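Local coordinates for SH3 domain-containing protein (PDB 4NQI), which remodels membranes through its inverse BAR (I-BAR) domain, controlling osmoregulation, phagocytosis and cytokinesis, and probably binds phosphatidylinositol lipids, at the interface of chains A and B. Numbering follows the deposited sequence. Chains: chain A/B, SH3 domain-containing protein.

The three contacts are patches of one two-fold symmetric interface between two copies of the N-terminal I-BAR domain. Contact 1 lies at its middle, where helix 160-225 of chain A crosses helix 152-224 of chain B. Contact 3 is about 30 Å from contact 1 and contact 2 about 43 Å, measured between centres of C-alpha atoms; contacts 2 and 3, about 73 Å apart, flank the crossing on opposite sides. B:Leu230 packs near A:Val181 in contact 2 and A:Leu230 near B:Val181 in contact 3, so these partly mirror each other across the two-fold. The elongated dimer is thereby clasped at its centre and along both arms.

Contact 1: the interface of chains A and B. Residues chain A 203, 206-207, 209-210, 213; chain B 202-203, 206-207, 209-210.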
ATOM      1  N   ILE A 203       4.062   2.475  -8.785  1.00 30.90           N
ATOM      2  CA  ILE A 203       5.510   2.633  -8.701  1.00 37.03           C
ATOM      3  C   ILE A 203       5.879   3.981  -8.072  1.00 45.44           C
ATOM      4  O   ILE A 203       6.765   4.056  -7.216  1.00 40.18           O
ATOM      5  CB  ILE A 203       6.163   2.482 -10.094  1.00 40.78           C
ATOM      6  CG1 ILE A 203       5.999   1.045 -10.596  1.00 42.67           C
ATOM      7  CG2 ILE A 203       7.635   2.854 -10.058  1.00 39.54           C
ATOM      8  CD1 ILE A 203       6.735   0.753 -11.888  1.00 42.43           C
ATOM      9  N   SER A 206       5.135   3.856  -4.415  1.00 32.51           N
ATOM     10  CA  SER A 206       6.115   3.016  -3.734  1.00 39.34           C
ATOM     11  C   SER A 206       7.425   3.769  -3.498  1.00 37.94           C
ATOM     12  O   SER A 206       8.052   3.619  -2.449  1.00 42.09           O
ATOM     13  CB  SER A 206       6.372   1.736  -4.532  1.00 41.33           C
ATOM     14  OG  SER A 206       5.212   0.928  -4.596  1.00 43.56           O
ATOM     15  N   ALA A 207       7.826   4.582  -4.472  1.00 31.77           N
ATOM     16  CA  ALA A 207       9.055   5.362  -4.363  1.00 35.28           C
ATOM     17  C   ALA A 207       8.957   6.407  -3.251  1.00 42.83           C
ATOM     18  O   ALA A 207       9.913   6.615  -2.499  1.00 37.57           O
ATOM     19  CB  ALA A 207       9.383   6.023  -5.685  1.00 29.50           C
ATOM     20  N   THR A 209       6.920   6.264  -0.668  1.00 40.91           N
ATOM     21  CA  THR A 209       6.789   5.533   0.583  1.00 35.21           C
ATOM     22  C   THR A 209       8.164   5.161   1.129  1.00 37.67           C
ATOM     23  O   THR A 209       8.425   5.314   2.327  1.00 43.27           O
ATOM     24  CB  THR A 209       5.954   4.260   0.393  1.00 33.73           C
ATOM     25  OG1 THR A 209       4.635   4.619  -0.035  1.00 38.79           O
ATOM     26  CG2 THR A 209       5.864   3.479   1.693  1.00 29.26           C
HETATM   27  N   MSE A 210       9.040   4.675   0.249  1.00 35.04           N
HETATM   28  CA  MSE A 210      10.403   4.324   0.637  1.00 39.10           C
HETATM   29  C   MSE A 210      11.148   5.555   1.136  1.00 42.53           C
HETATM   30  O   MSE A 210      11.837   5.501   2.152  1.00 38.45           O
HETATM   31  CB  MSE A 210      11.173   3.704  -0.534  1.00 39.38           C
HETATM   32  CG  MSE A 210      10.666   2.341  -0.989  1.00 37.98           C
HETATM   33 SE   MSE A 210      11.852   1.515  -2.305  0.70 45.02          SE
HETATM   34  CE  MSE A 210      13.269   0.937  -1.099  1.00 34.98           C
ATOM     35  N   PHE A 213       9.277   7.104   4.622  1.00 40.94           N
ATOM     36  CA  PHE A 213       9.397   6.208   5.774  1.00 42.76           C
ATOM     37  C   PHE A 213      10.857   5.985   6.181  1.00 42.91           C
ATOM     38  O   PHE A 213      11.145   5.771   7.357  1.00 43.06           O
ATOM     39  CB  PHE A 213       8.686   4.870   5.523  1.00 35.90           C
ATOM     40  CG  PHE A 213       7.187   4.928   5.701  1.00 40.18           C
ATOM     41  CD1 PHE A 213       6.572   6.068   6.206  1.00 38.65           C
ATOM     42  CD2 PHE A 213       6.394   3.836   5.376  1.00 38.51           C
ATOM     43  CE1 PHE A 213       5.195   6.116   6.373  1.00 34.68           C
ATOM     44  CE2 PHE A 213       5.019   3.881   5.542  1.00 38.53           C
ATOM     45  CZ  PHE A 213       4.420   5.020   6.040  1.00 39.42           C
TER
ATOM     46  N   GLU B 202       6.606  -2.000   5.220  1.00 41.77           N
ATOM     47  CA  GLU B 202       6.017  -1.162   4.176  1.00 44.48           C
ATOM     48  C   GLU B 202       7.057  -0.797   3.125  1.00 47.66           C
ATOM     49  O   GLU B 202       6.785  -0.850   1.923  1.00 46.26           O
ATOM     50  CB  GLU B 202       5.417   0.117   4.762  1.00 42.14           C
ATOM     51  CG  GLU B 202       3.998  -0.023   5.287  1.00 59.34           C
ATOM     52  CD  GLU B 202       2.954  -0.108   4.185  1.00 76.53           C
ATOM     53  OE1 GLU B 202       3.329  -0.287   3.006  1.00 76.61           O
ATOM     54  OE2 GLU B 202       1.752   0.006   4.504  1.00 85.04           O
ATOM     55  N   ILE B 203       8.243  -0.420   3.594  1.00 42.46           N
ATOM     56  CA  ILE B 203       9.373  -0.103   2.724  1.00 40.61           C
ATOM     57  C   ILE B 203       9.742  -1.308   1.851  1.00 41.08           C
ATOM     58  O   ILE B 203      10.004  -1.168   0.653  1.00 46.55           O
ATOM     59  CB  ILE B 203      10.589   0.362   3.564  1.00 33.46           C
ATOM     60  CG1 ILE B 203      10.304   1.737   4.175  1.00 39.83           C
ATOM     61  CG2 ILE B 203      11.859   0.406   2.728  1.00 29.30           C
ATOM     62  CD1 ILE B 203      11.399   2.251   5.096  1.00 40.68           C
ATOM     63  N   SER B 206       6.995  -1.863  -0.820  1.00 39.66           N
ATOM     64  CA  SER B 206       7.171  -0.827  -1.831  1.00 40.37           C
ATOM     65  C   SER B 206       8.325  -1.175  -2.769  1.00 41.17           C
ATOM     66  O   SER B 206       8.228  -0.979  -3.982  1.00 41.06           O
ATOM     67  CB  SER B 206       7.423   0.531  -1.169  1.00 42.11           C
ATOM     68  OG  SER B 206       6.344   0.909  -0.336  1.00 47.16           O
ATOM     69  N   ALA B 207       9.410  -1.696  -2.200  1.00 41.15           N
ATOM     70  CA  ALA B 207      10.580  -2.088  -2.981  1.00 40.28           C
ATOM     71  C   ALA B 207      10.279  -3.285  -3.883  1.00 37.14           C
ATOM     72  O   ALA B 207      10.752  -3.349  -5.023  1.00 36.34           O
ATOM     73  CB  ALA B 207      11.757  -2.391  -2.065  1.00 33.95           C
ATOM     74  N   THR B 209       7.297  -3.963  -5.003  1.00 43.53           N
ATOM     75  CA  THR B 209       6.349  -3.441  -5.984  1.00 41.89           C
ATOM     76  C   THR B 209       7.076  -2.790  -7.158  1.00 43.05           C
ATOM     77  O   THR B 209       6.745  -3.047  -8.324  1.00 36.66           O
ATOM     78  CB  THR B 209       5.392  -2.417  -5.349  1.00 40.50           C
ATOM     79  OG1 THR B 209       4.709  -3.023  -4.246  1.00 47.13           O
ATOM     80  CG2 THR B 209       4.371  -1.933  -6.368  1.00 37.42           C
HETATM   81  N   MSE B 210       8.066  -1.953  -6.848  1.00 38.47           N
HETATM   82  CA  MSE B 210       8.855  -1.285  -7.882  1.00 38.80           C
HETATM   83  C   MSE B 210       9.590  -2.301  -8.751  1.00 40.70           C
HETATM   84  O   MSE B 210       9.603  -2.187  -9.977  1.00 46.42           O
HETATM   85  CB  MSE B 210       9.864  -0.314  -7.261  1.00 35.34           C
HETATM   86  CG  MSE B 210       9.239   0.840  -6.491  1.00 42.57           C
HETATM   87 SE   MSE B 210      10.570   2.016  -5.676  0.52 45.47          SE
HETATM   88  CE  MSE B 210      11.363   2.749  -7.292  1.00 29.96           C
TER
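The hydroxyl OG of B:Ser206 is gripped by one hydrogen bond, which it donates within its own helix to the carbonyl O of B:Glu202, 2.9 Å away; the donor stands 37° out of the carbonyl plane rather than on a lone pair. OG of B:Ser206 sits beside the backbone N, anti to the carbonyl carbon, and from there it also touches the methyl CG2 of A:Thr209 at 3.3 Å. No polar pair bonds across this crossing of the two long I-BAR helices, which is held by packing. Near the two-fold axis, CB of A:Ser206 and CB of B:Ser206 lie 3.7 Å apart, small side chains that let the backbones come close. Farther along the same axis, the selenomethionines A:Met210 and B:Met210 reach tip to tip. Each is extended through chi2, which brings SE of A:Met210 to 3.6 Å from SE of B:Met210; the bend at chi3 then turns the methyl CE aside. The methyl CE of A:Met210 rests on CB of B:Ala207 at 3.8 Å. To one side, A:Phe213 crosses B:Glu202 obliquely, and the aliphatic part of the glutamate meets the ring at its edge, the carboxylate being turned 62° from the ring plane. CB of A:Phe213 packs against CG1 of B:Ile203 at 3.8 Å.

Contact 2: the interface of chains A and B. Residues chain A 15-16, 19, 177-178, 181; chain B 230, 234, 237.
In this outer patch of the I-BAR dimer, B:Met237, B:Met234 and B:Leu230, from short helix 232-240 and the loop before it, lie against two long helices of chain A, 15-64 and 160-225. B:Met237, a selenomethionine, buries most surface. CG anti to the backbone N (chi1 167°) and an extended chi2 carry SE of B:Met237 to 3.6 Å from the backbone carbonyl O of A:Pro15, in the first turn of helix 15-64. The turn at chi3 directs the methyl CE of B:Met237 to CG1 of A:Ile19, 4.0 Å away, the two side chains crossing obliquely. B:Met234, also selenomethionine, is folded at both chi2 and chi3 and bridges the two helices. SE of B:Met234 faces CG2 of A:Val181 at 3.9 Å, while CE of B:Met234 points tip to tip at CG2 of A:Ile19, likewise 3.9 Å away. B:Leu230 places its two methyls on neighbouring turns of helix 160-225, crossing both partners at about a right angle. CD1 of B:Leu230 presses on CG of A:Arg178 at 3.5 Å, thus on the aliphatic stem of an arginine extended from CG to NE. CD2 of B:Leu230 rests on CG1 of A:Val181, also at 3.5 Å.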
ATOM      1  N   PRO A  15      -6.790 -24.683 -42.226  1.00 88.79           N
ATOM      2  CA  PRO A  15      -6.343 -24.109 -40.950  1.00 90.13           C
ATOM      3  C   PRO A  15      -6.310 -22.582 -40.975  1.00 89.69           C
ATOM      4  O   PRO A  15      -6.472 -21.968 -39.922  1.00 88.85           O
ATOM      5  CB  PRO A  15      -4.929 -24.678 -40.782  1.00 87.67           C
ATOM      6  CG  PRO A  15      -4.498 -25.044 -42.158  1.00 87.15           C
ATOM      7  CD  PRO A  15      -5.743 -25.508 -42.850  1.00 87.54           C
ATOM      8  N   VAL A  16      -6.104 -21.984 -42.147  1.00 89.89           N
ATOM      9  CA  VAL A  16      -6.183 -20.531 -42.294  1.00 86.74           C
ATOM     10  C   VAL A  16      -7.595 -20.032 -41.976  1.00 88.98           C
ATOM     11  O   VAL A  16      -7.770 -19.097 -41.190  1.00 91.24           O
ATOM     12  CB  VAL A  16      -5.787 -20.069 -43.717  1.00 81.23           C
ATOM     13  N   ILE A  19      -8.897 -20.886 -38.039  1.00 70.28           N
ATOM     14  CA  ILE A  19      -8.348 -19.922 -37.085  1.00 69.85           C
ATOM     15  C   ILE A  19      -9.097 -18.584 -37.181  1.00 68.55           C
ATOM     16  O   ILE A  19      -9.310 -17.905 -36.171  1.00 64.29           O
ATOM     17  CB  ILE A  19      -6.822 -19.706 -37.287  1.00 73.51           C
ATOM     18  CG1 ILE A  19      -6.037 -20.994 -37.012  1.00 76.15           C
ATOM     19  CG2 ILE A  19      -6.302 -18.592 -36.386  1.00 71.01           C
ATOM     20  CD1 ILE A  19      -5.993 -21.411 -35.550  1.00 74.96           C
ATOM     21  N   LEU A 177      -7.965 -13.025 -42.213  1.00 53.29           N
ATOM     22  CA  LEU A 177      -7.286 -13.614 -41.062  1.00 51.12           C
ATOM     23  C   LEU A 177      -6.381 -12.586 -40.390  1.00 63.65           C
ATOM     24  O   LEU A 177      -6.444 -12.401 -39.172  1.00 66.99           O
ATOM     25  CB  LEU A 177      -6.471 -14.847 -41.463  1.00 46.54           C
ATOM     26  CG  LEU A 177      -5.570 -15.392 -40.345  1.00 55.23           C
ATOM     27  CD1 LEU A 177      -6.399 -15.842 -39.148  1.00 52.12           C
ATOM     28  CD2 LEU A 177      -4.670 -16.524 -40.827  1.00 55.43           C
ATOM     29  N   ARG A 178      -5.540 -11.926 -41.187  1.00 62.41           N
ATOM     30  CA  ARG A 178      -4.675 -10.859 -40.688  1.00 64.12           C
ATOM     31  C   ARG A 178      -5.495  -9.790 -39.990  1.00 55.84           C
ATOM     32  O   ARG A 178      -5.153  -9.353 -38.891  1.00 56.65           O
ATOM     33  CB  ARG A 178      -3.902 -10.200 -41.832  1.00 73.74           C
ATOM     34  CG  ARG A 178      -2.798 -11.039 -42.432  1.00 81.98           C
ATOM     35  CD  ARG A 178      -1.900 -10.194 -43.321  1.00 87.68           C
ATOM     36  NE  ARG A 178      -0.998 -11.024 -44.111  1.00 90.20           N
ATOM     37  CZ  ARG A 178      -1.360 -11.654 -45.223  1.00 88.43           C
ATOM     38  NH1 ARG A 178      -2.604 -11.548 -45.670  1.00 87.98           N
ATOM     39  NH2 ARG A 178      -0.483 -12.393 -45.886  1.00 90.17           N
ATOM     40  N   VAL A 181      -6.932 -11.106 -36.505  1.00 44.45           N
ATOM     41  CA  VAL A 181      -5.905 -11.347 -35.494  1.00 42.73           C
ATOM     42  C   VAL A 181      -5.321 -10.015 -35.024  1.00 48.94           C
ATOM     43  O   VAL A 181      -5.001  -9.848 -33.844  1.00 46.67           O
ATOM     44  CB  VAL A 181      -4.777 -12.276 -35.997  1.00 46.19           C
ATOM     45  CG1 VAL A 181      -3.721 -12.464 -34.919  1.00 43.96           C
ATOM     46  CG2 VAL A 181      -5.337 -13.630 -36.403  1.00 42.41           C
TER
ATOM     47  N   LEU B 230       1.883  -9.696 -37.164  1.00 64.00           N
ATOM     48  CA  LEU B 230       1.416 -11.056 -36.936  1.00 67.08           C
ATOM     49  C   LEU B 230       2.526 -11.900 -36.324  1.00 72.93           C
ATOM     50  O   LEU B 230       3.702 -11.708 -36.638  1.00 72.82           O
ATOM     51  CB  LEU B 230       0.965 -11.698 -38.251  1.00 69.98           C
ATOM     52  CG  LEU B 230      -0.488 -11.534 -38.690  1.00 74.34           C
ATOM     53  CD1 LEU B 230      -0.786 -12.430 -39.885  1.00 73.27           C
ATOM     54  CD2 LEU B 230      -1.406 -11.870 -37.541  1.00 77.40           C
HETATM   55  N   MSE B 234       1.805 -17.605 -37.138  1.00 94.65           N
HETATM   56  CA  MSE B 234       0.687 -17.216 -37.989  1.00 97.70           C
HETATM   57  C   MSE B 234       1.140 -17.208 -39.449  1.00 97.62           C
HETATM   58  O   MSE B 234       0.613 -17.964 -40.261  1.00 95.84           O
HETATM   59  CB  MSE B 234       0.134 -15.840 -37.601  1.00 99.71           C
HETATM   60  CG  MSE B 234      -0.857 -15.838 -36.452  1.00102.01           C
HETATM   61 SE   MSE B 234      -2.630 -16.416 -37.007  0.72120.05          SE
HETATM   62  CE  MSE B 234      -2.461 -18.315 -36.625  1.00 84.91           C
HETATM   63  N   MSE B 237       2.000 -20.410 -41.188  1.00 81.64           N
HETATM   64  CA  MSE B 237       0.798 -21.130 -41.597  1.00 80.72           C
HETATM   65  C   MSE B 237       0.318 -20.672 -42.977  1.00 81.17           C
HETATM   66  O   MSE B 237      -0.147 -21.484 -43.779  1.00 81.77           O
HETATM   67  CB  MSE B 237      -0.313 -20.944 -40.560  1.00 79.42           C
HETATM   68  CG  MSE B 237      -1.697 -21.377 -41.022  1.00 78.88           C
HETATM   69 SE   MSE B 237      -3.083 -20.844 -39.761  0.73151.52          SE
HETATM   70  CE  MSE B 237      -2.301 -21.602 -38.147  1.00 70.42           C
TER

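Contact 3: the interface of chains A and B. Residues chain A 73-74, 223, 226-231; chain B 181-182, 185-186, 189.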
ATOM      1  N   ASP A  73      11.303  16.448  21.708  1.00 49.55           N
ATOM      2  CA  ASP A  73      11.722  15.726  20.511  1.00 51.76           C
ATOM      3  C   ASP A  73      10.731  14.638  20.065  1.00 51.84           C
ATOM      4  O   ASP A  73      10.424  14.533  18.875  1.00 53.24           O
ATOM      5  CB  ASP A  73      13.140  15.169  20.687  1.00 50.91           C
ATOM      6  CG  ASP A  73      13.383  14.610  22.079  1.00 54.37           C
ATOM      7  OD1 ASP A  73      12.509  14.781  22.957  1.00 55.33           O
ATOM      8  OD2 ASP A  73      14.456  14.008  22.301  1.00 57.15           O
ATOM      9  N   PHE A  74      10.230  13.846  21.011  1.00 52.24           N
ATOM     10  CA  PHE A  74       9.268  12.788  20.697  1.00 53.77           C
ATOM     11  C   PHE A  74       7.978  13.331  20.074  1.00 53.90           C
ATOM     12  O   PHE A  74       7.458  12.758  19.112  1.00 51.04           O
ATOM     13  CB  PHE A  74       8.935  11.967  21.947  1.00 52.47           C
ATOM     14  CG  PHE A  74       9.926  10.873  22.244  1.00 53.84           C
ATOM     15  CD1 PHE A  74       9.948   9.713  21.483  1.00 53.30           C
ATOM     16  CD2 PHE A  74      10.823  10.996  23.296  1.00 55.95           C
ATOM     17  CE1 PHE A  74      10.852   8.701  21.761  1.00 57.24           C
ATOM     18  CE2 PHE A  74      11.729   9.988  23.576  1.00 57.72           C
ATOM     19  CZ  PHE A  74      11.742   8.840  22.807  1.00 59.77           C
ATOM     20  N   LEU A 223      15.771   9.153  18.441  1.00 52.90           N
ATOM     21  CA  LEU A 223      14.905   9.240  19.615  1.00 50.70           C
ATOM     22  C   LEU A 223      15.048   8.024  20.529  1.00 49.50           C
ATOM     23  O   LEU A 223      15.218   8.165  21.743  1.00 49.44           O
ATOM     24  CB  LEU A 223      13.447   9.403  19.181  1.00 44.32           C
ATOM     25  CG  LEU A 223      13.102  10.770  18.594  1.00 45.52           C
ATOM     26  CD1 LEU A 223      11.764  10.751  17.866  1.00 42.14           C
ATOM     27  CD2 LEU A 223      13.080  11.799  19.702  1.00 48.25           C
ATOM     28  N   SER A 226      18.185   7.838  22.525  1.00 56.59           N
ATOM     29  CA  SER A 226      18.329   8.876  23.547  1.00 55.71           C
ATOM     30  C   SER A 226      17.240   8.820  24.616  1.00 54.56           C
ATOM     31  O   SER A 226      17.022   9.799  25.336  1.00 54.18           O
ATOM     32  CB  SER A 226      18.336  10.266  22.905  1.00 55.09           C
ATOM     33  OG  SER A 226      17.024  10.673  22.552  1.00 54.93           O
ATOM     34  N   GLN A 227      16.564   7.678  24.723  1.00 53.72           N
ATOM     35  CA  GLN A 227      15.495   7.503  25.707  1.00 53.18           C
ATOM     36  C   GLN A 227      16.011   7.555  27.147  1.00 52.69           C
ATOM     37  O   GLN A 227      15.287   7.970  28.056  1.00 52.19           O
ATOM     38  CB  GLN A 227      14.741   6.191  25.455  1.00 50.67           C
ATOM     39  CG  GLN A 227      15.612   4.941  25.538  1.00 47.53           C
ATOM     40  CD  GLN A 227      14.842   3.662  25.266  1.00 54.11           C
ATOM     41  OE1 GLN A 227      13.883   3.336  25.969  1.00 60.67           O
ATOM     42  NE2 GLN A 227      15.265   2.925  24.242  1.00 52.12           N
ATOM     43  N   SER A 228      17.261   7.145  27.351  1.00 55.75           N
ATOM     44  CA  SER A 228      17.858   7.139  28.686  1.00 58.84           C
ATOM     45  C   SER A 228      18.679   8.399  28.949  1.00 62.74           C
ATOM     46  O   SER A 228      19.490   8.438  29.877  1.00 66.90           O
ATOM     47  CB  SER A 228      18.729   5.897  28.881  1.00 59.11           C
ATOM     48  OG  SER A 228      17.970   4.712  28.725  1.00 66.72           O
ATOM     49  N   GLN A 229      18.466   9.427  28.132  1.00 60.69           N
ATOM     50  CA  GLN A 229      19.166  10.696  28.310  1.00 57.75           C
ATOM     51  C   GLN A 229      18.215  11.812  28.726  1.00 56.12           C
ATOM     52  O   GLN A 229      17.284  12.156  27.993  1.00 59.44           O
ATOM     53  CB  GLN A 229      19.915  11.087  27.032  1.00 65.28           C
ATOM     54  CG  GLN A 229      21.037  10.130  26.659  1.00 71.49           C
ATOM     55  CD  GLN A 229      21.617  10.410  25.286  1.00 77.76           C
ATOM     56  OE1 GLN A 229      21.499  11.518  24.758  1.00 75.40           O
ATOM     57  NE2 GLN A 229      22.246   9.400  24.695  1.00 81.67           N
ATOM     58  N   LEU A 230      18.455  12.372  29.907  1.00 58.65           N
ATOM     59  CA  LEU A 230      17.657  13.485  30.402  1.00 56.31           C
ATOM     60  C   LEU A 230      18.013  14.756  29.635  1.00 56.84           C
ATOM     61  O   LEU A 230      19.189  15.102  29.513  1.00 63.99           O
ATOM     62  CB  LEU A 230      17.895  13.695  31.898  1.00 60.52           C
ATOM     63  CG  LEU A 230      16.919  14.638  32.607  1.00 62.99           C
ATOM     64  CD1 LEU A 230      15.534  14.018  32.666  1.00 63.02           C
ATOM     65  CD2 LEU A 230      17.391  15.022  34.005  0.73 65.82           C
ATOM     66  N   PRO A 231      16.994  15.447  29.102  1.00 52.19           N
ATOM     67  CA  PRO A 231      17.188  16.700  28.363  1.00 47.85           C
ATOM     68  C   PRO A 231      17.912  17.759  29.198  1.00 54.39           C
ATOM     69  O   PRO A 231      17.707  17.822  30.414  1.00 53.72           O
ATOM     70  CB  PRO A 231      15.755  17.152  28.070  1.00 47.43           C
ATOM     71  CG  PRO A 231      14.963  15.883  28.049  1.00 53.21           C
ATOM     72  CD  PRO A 231      15.582  15.023  29.114  1.00 56.66           C
TER
ATOM     73  N   VAL B 181      10.539  11.397  34.121  1.00 53.03           N
ATOM     74  CA  VAL B 181      10.811  11.900  32.774  1.00 54.32           C
ATOM     75  C   VAL B 181      11.370  10.777  31.900  1.00 58.03           C
ATOM     76  O   VAL B 181      11.034  10.665  30.717  1.00 61.85           O
ATOM     77  CB  VAL B 181      11.780  13.110  32.788  1.00 41.99           C
ATOM     78  CG1 VAL B 181      12.214  13.480  31.374  1.00 40.51           C
ATOM     79  CG2 VAL B 181      11.125  14.304  33.450  1.00 46.10           C
ATOM     80  N   LEU B 182      12.206   9.934  32.498  1.00 54.26           N
ATOM     81  CA  LEU B 182      12.778   8.793  31.792  1.00 48.04           C
ATOM     82  C   LEU B 182      11.759   7.668  31.604  1.00 45.28           C
ATOM     83  O   LEU B 182      11.868   6.883  30.663  1.00 52.34           O
ATOM     84  CB  LEU B 182      14.030   8.278  32.508  1.00 46.06           C
ATOM     85  CG  LEU B 182      15.224   9.236  32.522  1.00 56.11           C
ATOM     86  CD1 LEU B 182      16.501   8.541  32.981  1.00 59.32           C
ATOM     87  CD2 LEU B 182      15.419   9.866  31.152  1.00 54.63           C
ATOM     88  N   ARG B 185      10.007   8.855  28.372  1.00 48.82           N
ATOM     89  CA  ARG B 185      10.834   8.676  27.178  1.00 50.80           C
ATOM     90  C   ARG B 185      10.935   7.202  26.795  1.00 51.30           C
ATOM     91  O   ARG B 185      10.993   6.862  25.613  1.00 52.32           O
ATOM     92  CB  ARG B 185      12.237   9.256  27.385  1.00 49.58           C
ATOM     93  CG  ARG B 185      12.275  10.764  27.630  1.00 51.77           C
ATOM     94  CD  ARG B 185      13.710  11.296  27.656  1.00 51.16           C
ATOM     95  NE  ARG B 185      14.396  11.099  26.382  1.00 46.19           N
ATOM     96  CZ  ARG B 185      14.326  11.946  25.359  1.00 46.67           C
ATOM     97  NH1 ARG B 185      13.599  13.051  25.459  1.00 45.62           N
ATOM     98  NH2 ARG B 185      14.979  11.689  24.233  1.00 44.26           N
ATOM     99  N   ARG B 186      10.960   6.328  27.798  1.00 50.89           N
ATOM    100  CA  ARG B 186      11.033   4.892  27.552  1.00 51.89           C
ATOM    101  C   ARG B 186       9.709   4.350  27.020  1.00 53.75           C
ATOM    102  O   ARG B 186       9.690   3.389  26.250  1.00 49.51           O
ATOM    103  CB  ARG B 186      11.463   4.140  28.815  1.00 58.49           C
ATOM    104  CG  ARG B 186      12.932   4.334  29.175  1.00 60.96           C
ATOM    105  N   ALA B 189       9.690   5.680  23.260  1.00 47.98           N
ATOM    106  CA  ALA B 189      10.672   4.956  22.453  1.00 45.28           C
ATOM    107  C   ALA B 189      10.189   3.549  22.097  1.00 40.63           C
ATOM    108  O   ALA B 189      10.391   3.081  20.974  1.00 44.56           O
ATOM    109  CB  ALA B 189      12.009   4.895  23.175  1.00 47.07           C
TER
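The ring of A:Phe74 forms the apolar centre, with CD2 of A:Leu223 over the middle of one face. CE1 of A:Phe74 touches CA of B:Ala189 at 3.8 Å, and CE2 of the same ring stands 3.7 Å from CZ of B:Arg185, over the centre of the guanidinium. The two planes are 59° apart, so the ring rim, rather than a parallel face, covers the cation. Alongside, A:Gln227 lays CB and CD against CB of B:Ala189, and CD1 of A:Leu230 crosses CG1 of B:Val181 at 3.6 Å. Outward from the ring, B:Arg185 bends at chi3 (62°) and carries its head into a polar clasp. NH1 and NH2 grip the carboxylate of A:Asp73 end-on through the syn lone pairs. NH2 of B:Arg185 to OD2 of A:Asp73, at 3.1 Å and 162° at H, is a salt bridge with the partner in the guanidinium plane, and NH1 donates to OD1 of the same pair at 3.2 Å. On its other side the head takes A:Ser226 side-on: NE and NH2 both donate to the backbone O, from above the carbonyl plane. NH2 of B:Arg185 also reaches OG of A:Ser226 at 2.8 Å, a strongly bent bond, and that hydroxyl is tied back to O of A:Leu223. In the fold, B:Arg185 projects from helix 152-224 between the start of chain A helix 72-140 and the loop that follows helix 160-225.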